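Local coordinates for 4-methyl-5(B-hydroxyethyl)-thiazole monophosphate biosynthesis enzyme (Vibrio cholerae O1 biovar El Tor, PDB 3OT1), which is of unknown function but belongs to the DJ-1/PfpI family and may take part in thiazole monophosphate biosynthesis, at residues G19-E24 and Q161-A166; L13-H18 and D73-P78. All blocks are in the same frame, centred on the assembly; numbering follows the deposited sequence.

Contact 1: residues G19-E24 and Q161-A166; sequences GSEEME and QGPGTA
Glu24 sets one carboxylate oxygen, OE2, over the face of the Pro163 ring, toward its CD and N side. With CG anti to the carbonyl carbon (chi1 -65°) and the chain extended beyond it, Glu24 brings OE2 to 3.3 Å from Pro163 CD. The same oxygen lies 3.5 Å from Pro163 CG and also close to the ring nitrogen, which has no hydrogen to offer, so the approach is packing. OE1, the other oxygen of the carboxylate, accepts from the backbone N of Gly79. Met23, a selenomethionine, comes in beside the ring at CB rather than over its face: its side chain crosses that of Pro163 at about a right angle, with CE 3.7 Å from Pro163 CB and also against Pro163 O. This detail belongs to one of two modelled conformers and remains doubtful. Glu21, the N-cap of helix 22-34, caps the turn from which both side chains spring. Its OE2 accepts from Glu24 N at 2.9 Å, a nearly straight bond, and more weakly from Met23 N. Beyond the two segments, Glu21 OE1 pairs with a basic side chain of the other chain of the assembly. The turn of 161-166 is held by Gly162 N donating to Thr165 OG1 at 3.0 Å. Glu24 also touches Cys111, consistent with the glutamate beside the reactive cysteine in DJ-1 relatives. The start of helix 22-34 thus packs against the loop leading from strand 157-160 into helix 166-178, where Ala166 CB lies 4.3 Å from Glu24 CA and also touches Ile27 of helix 22-34 and Ile110 of strand 106-110.

Contact 2: residues L13-H18 and D73-P78; sequences LVPVAH and DALALP
Leu13 and Leu75 pair in parallel register, their side chains lying side by side and pointing the same way. Followed outward, Leu13 draws gradually nearer to one methyl of its partner: CB is 4.1 Å from both Ala74 O and Leu75 CD1, CG 4.0 Å and the tip CD2 3.9 Å from that same methyl. CG is anti to the backbone N in both leucines (chi1 179°), which keeps the two chains aligned. Two almost straight bonds join the strands, Leu13 N to Ala74 O at 3.0 Å and Ala76 N to Leu13 O at 2.9 Å. The regular pairing then stops, because Pro15 has no N-H to give. Ala76 O instead faces Val14 CA at 3.4 Å in a CA-H...O contact and Pro15 CD at 3.3 Å. Farther along, the buried Pro15 O has no hydrogen-bonding partner in the model, because the nitrogen opposite it is that of Pro78, a second proline, itself modelled in two conformers. The Pro15 ring crosses Leu75 at about a right angle, and its CG reaches Leu77 CD2 at 3.7 Å. These are neighbouring central strands of the parallel part of an alpha/beta sheet. Leu13, Pro15, Leu75 and Leu77 face helices 81-88 and 91-102, with Phe87, Leu93 and Phe100 over them, whereas Ala76 and Pro78 pack on helix 22-34 at Ile28 and Thr25.

The two contacts lie with their centres 12 Å apart, and their segments interleave along the chain: 13-18, 19-24, 73-78, then 161-166. Segment 13-18 runs directly into 19-24, so strand 11-16 of contact 2 leads into helix 22-34 of contact 1. Helix 22-34 in turn lies over one face of the strand pair. Contact 2 sits within the central sheet, whereas contact 1 joins this first helix to the loop after strand 157-160, two strands beyond 74-77. The contacts touch directly where Glu24 OE1 packs 4.1 Å from Pro78 C. Glu24 lies where the ends of strands 74-77, 106-110 and 157-160 come together, probably near the family's reactive-cysteine site.

Contact 1: residues G19-E24 and Q161-A166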
loop_
_atom_site.group_PDB
_atom_site.type_symbol
_atom_site.label_atom_id
_atom_site.label_comp_id
_atom_site.label_asym_id
_atom_site.label_seq_id
_atom_site.Cartn_x
_atom_site.Cartn_y
_atom_site.Cartn_z
ATOM N N GLY A 19 4.876 14.743 -2.278
ATOM C CA GLY A 19 5.073 14.001 -3.490
ATOM C C GLY A 19 5.571 12.590 -3.330
ATOM O O GLY A 19 5.731 11.889 -4.336
ATOM N N SER A 20 5.839 12.150 -2.107
ATOM C CA SER A 20 6.173 10.759 -1.894
ATOM C C SER A 20 5.022 9.856 -2.319
ATOM O O SER A 20 3.847 10.214 -2.190
ATOM C CB SER A 20 6.521 10.475 -0.432
ATOM O OG SER A 20 7.741 11.096 -0.043
ATOM N N GLU A 21 5.377 8.693 -2.831
ATOM C CA GLU A 21 4.399 7.692 -3.268
ATOM C C GLU A 21 3.793 7.072 -2.007
ATOM O O GLU A 21 4.487 6.395 -1.228
ATOM C CB GLU A 21 5.032 6.663 -4.181
ATOM C CG GLU A 21 4.129 6.203 -5.325
ATOM C CD GLU A 21 2.861 5.580 -4.867
ATOM O OE1 GLU A 21 1.856 5.686 -5.611
ATOM O OE2 GLU A 21 2.843 4.988 -3.774
ATOM N N GLU A 22 2.527 7.382 -1.772
ATOM C CA GLU A 22 1.908 7.047 -0.499
ATOM C C GLU A 22 1.672 5.565 -0.311
ATOM O O GLU A 22 1.771 5.089 0.818
ATOM C CB GLU A 22 0.596 7.818 -0.279
ATOM C CG GLU A 22 -0.388 7.783 -1.439
ATOM C CD GLU A 22 -0.176 8.963 -2.376
ATOM O OE1 GLU A 22 0.792 8.911 -3.149
ATOM O OE2 GLU A 22 -0.953 9.930 -2.320
HETATM N N MSE A 23 1.328 4.811 -1.359
HETATM C CA MSE A 23 1.138 3.371 -1.150
HETATM C C MSE A 23 2.487 2.712 -0.892
HETATM O O MSE A 23 2.575 1.812 -0.062
HETATM C CB MSE A 23 0.325 2.665 -2.235
HETATM C CG MSE A 23 1.067 2.183 -3.437
HETATM SE SE MSE A 23 -0.163 1.327 -4.671
HETATM C CE MSE A 23 0.413 -0.547 -4.732
ATOM N N GLU A 24 3.536 3.140 -1.584
ATOM C CA GLU A 24 4.849 2.600 -1.252
ATOM C C GLU A 24 5.199 2.865 0.207
ATOM O O GLU A 24 5.672 2.000 0.928
ATOM C CB GLU A 24 5.916 3.205 -2.164
ATOM C CG GLU A 24 5.758 2.827 -3.623
ATOM C CD GLU A 24 6.682 3.564 -4.569
ATOM O OE1 GLU A 24 7.614 4.256 -4.135
ATOM O OE2 GLU A 24 6.431 3.434 -5.813
ATOM N N GLN A 161 11.585 -1.682 -7.438
ATOM C CA GLN A 161 11.100 -0.991 -8.632
ATOM C C GLN A 161 9.863 -0.106 -8.515
ATOM O O GLN A 161 9.837 0.934 -9.144
ATOM C CB GLN A 161 10.862 -2.014 -9.745
ATOM C CG GLN A 161 12.139 -2.744 -10.181
ATOM C CD GLN A 161 11.967 -3.453 -11.490
ATOM O OE1 GLN A 161 10.992 -3.231 -12.222
ATOM N NE2 GLN A 161 12.943 -4.274 -11.839
ATOM N N GLY A 162 8.817 -0.482 -7.798
ATOM C CA GLY A 162 7.598 0.309 -7.902
ATOM C C GLY A 162 6.520 -0.135 -6.957
ATOM O O GLY A 162 6.711 -1.000 -6.096
ATOM N N PRO A 163 5.331 0.441 -7.122
ATOM C CA PRO A 163 4.228 0.129 -6.237
ATOM C C PRO A 163 3.990 -1.382 -6.118
ATOM O O PRO A 163 3.756 -1.893 -5.028
ATOM C CB PRO A 163 3.048 0.868 -6.891
ATOM C CG PRO A 163 3.670 2.051 -7.536
ATOM C CD PRO A 163 4.978 1.521 -8.073
ATOM N N GLY A 164 4.034 -2.075 -7.247
ATOM C CA GLY A 164 3.766 -3.498 -7.297
ATOM C C GLY A 164 4.871 -4.388 -6.783
ATOM O O GLY A 164 4.674 -5.602 -6.687
ATOM N N THR A 165 6.029 -3.811 -6.437
ATOM C CA THR A 165 7.106 -4.552 -5.773
ATOM C C THR A 165 7.296 -4.142 -4.320
ATOM O O THR A 165 8.190 -4.662 -3.655
ATOM C CB THR A 165 8.463 -4.418 -6.534
ATOM O OG1 THR A 165 8.947 -3.084 -6.395
ATOM C CG2 THR A 165 8.339 -4.820 -8.011
ATOM N N ALA A 166 6.475 -3.237 -3.803
ATOM C CA ALA A 166 6.723 -2.662 -2.503
ATOM C C ALA A 166 6.594 -3.697 -1.374
ATOM O O ALA A 166 7.352 -3.665 -0.419
ATOM C CB ALA A 166 5.837 -1.443 -2.249
#

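Contact 2: residues L13-H18 and D73-P78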
loop_
_atom_site.group_PDB
_atom_site.type_symbol
_atom_site.label_atom_id
_atom_site.label_comp_id
_atom_site.label_asym_id
_atom_site.label_seq_id
_atom_site.Cartn_x
_atom_site.Cartn_y
_atom_site.Cartn_z
ATOM N N LEU A 13 13.895 4.171 10.053
ATOM C CA LEU A 13 13.563 5.544 9.703
ATOM C C LEU A 13 13.009 5.577 8.283
ATOM O O LEU A 13 13.668 5.076 7.364
ATOM C CB LEU A 13 14.791 6.442 9.794
ATOM C CG LEU A 13 14.584 7.909 9.422
ATOM C CD1 LEU A 13 13.518 8.571 10.265
ATOM C CD2 LEU A 13 15.918 8.670 9.551
ATOM N N VAL A 14 11.802 6.137 8.113
ATOM C CA VAL A 14 11.146 6.264 6.817
ATOM C C VAL A 14 10.871 7.746 6.553
ATOM O O VAL A 14 9.878 8.317 7.024
ATOM C CB VAL A 14 9.830 5.467 6.752
ATOM C CG1 VAL A 14 9.197 5.587 5.364
ATOM C CG2 VAL A 14 10.075 4.011 7.087
ATOM N N PRO A 15 11.757 8.409 5.796
ATOM C CA PRO A 15 11.495 9.793 5.417
ATOM C C PRO A 15 10.326 9.876 4.441
ATOM O O PRO A 15 10.126 8.982 3.625
ATOM C CB PRO A 15 12.781 10.201 4.714
ATOM C CG PRO A 15 13.796 9.256 5.273
ATOM C CD PRO A 15 13.079 7.970 5.349
ATOM N N VAL A 16 9.570 10.963 4.556
ATOM C CA VAL A 16 8.481 11.263 3.640
ATOM C C VAL A 16 8.560 12.721 3.237
ATOM O O VAL A 16 9.027 13.569 4.002
ATOM C CB VAL A 16 7.109 10.958 4.288
ATOM C CG1 VAL A 16 6.981 9.467 4.523
ATOM C CG2 VAL A 16 6.868 11.748 5.568
ATOM N N ALA A 17 8.091 13.013 2.038
ATOM C CA ALA A 17 8.087 14.378 1.513
ATOM C C ALA A 17 6.817 14.613 0.731
ATOM O O ALA A 17 6.105 13.695 0.346
ATOM C CB ALA A 17 9.302 14.601 0.574
ATOM N N HIS A 18 6.533 15.883 0.473
ATOM C CA HIS A 18 5.514 16.250 -0.497
ATOM C C HIS A 18 5.822 15.521 -1.790
ATOM O O HIS A 18 6.915 15.632 -2.323
ATOM C CB HIS A 18 5.538 17.751 -0.680
ATOM C CG HIS A 18 4.476 18.280 -1.583
ATOM N ND1 HIS A 18 4.560 19.533 -2.145
ATOM C CD2 HIS A 18 3.328 17.732 -2.036
ATOM C CE1 HIS A 18 3.496 19.740 -2.898
ATOM N NE2 HIS A 18 2.738 18.659 -2.864
ATOM N N ASP A 73 18.364 1.382 12.987
ATOM C CA ASP A 73 19.076 0.275 12.393
ATOM C C ASP A 73 19.058 0.289 10.877
ATOM O O ASP A 73 19.888 -0.358 10.271
ATOM C CB ASP A 73 18.490 -1.022 12.912
ATOM C CG ASP A 73 18.606 -1.105 14.425
ATOM O OD1 ASP A 73 19.738 -1.043 14.940
ATOM O OD2 ASP A 73 17.569 -1.137 15.094
ATOM N N ALA A 74 18.095 0.992 10.266
ATOM C CA ALA A 74 17.989 1.010 8.820
ATOM C C ALA A 74 17.186 2.208 8.376
ATOM O O ALA A 74 16.392 2.770 9.129
ATOM C CB ALA A 74 17.361 -0.282 8.301
ATOM N N LEU A 75 17.435 2.582 7.122
ATOM C CA LEU A 75 16.806 3.717 6.461
ATOM C C LEU A 75 16.041 3.176 5.258
ATOM O O LEU A 75 16.619 2.462 4.452
ATOM C CB LEU A 75 17.902 4.695 6.000
ATOM C CG LEU A 75 17.446 5.944 5.262
ATOM C CD1 LEU A 75 16.595 6.873 6.135
ATOM C CD2 LEU A 75 18.639 6.678 4.681
ATOM N N ALA A 76 14.752 3.520 5.132
ATOM C CA ALA A 76 13.931 3.080 4.012
ATOM C C ALA A 76 13.319 4.289 3.314
ATOM O O ALA A 76 12.594 5.077 3.946
ATOM C CB ALA A 76 12.838 2.150 4.474
ATOM N N LEU A 77 13.640 4.437 2.034
ATOM C CA LEU A 77 13.261 5.604 1.263
ATOM C C LEU A 77 12.179 5.244 0.251
ATOM O O LEU A 77 12.421 4.507 -0.704
ATOM C CB LEU A 77 14.473 6.151 0.510
ATOM C CG LEU A 77 15.694 6.531 1.364
ATOM C CD1 LEU A 77 16.797 7.051 0.437
ATOM C CD2 LEU A 77 15.350 7.579 2.385
ATOM N N PRO A 78 10.958 5.785 0.445
ATOM C CA PRO A 78 9.919 5.638 -0.570
ATOM C C PRO A 78 10.288 6.340 -1.874
ATOM O O PRO A 78 11.178 7.195 -1.889
ATOM C CB PRO A 78 8.698 6.303 0.085
ATOM C CG PRO A 78 9.001 6.278 1.585
ATOM C CD PRO A 78 10.482 6.499 1.648
#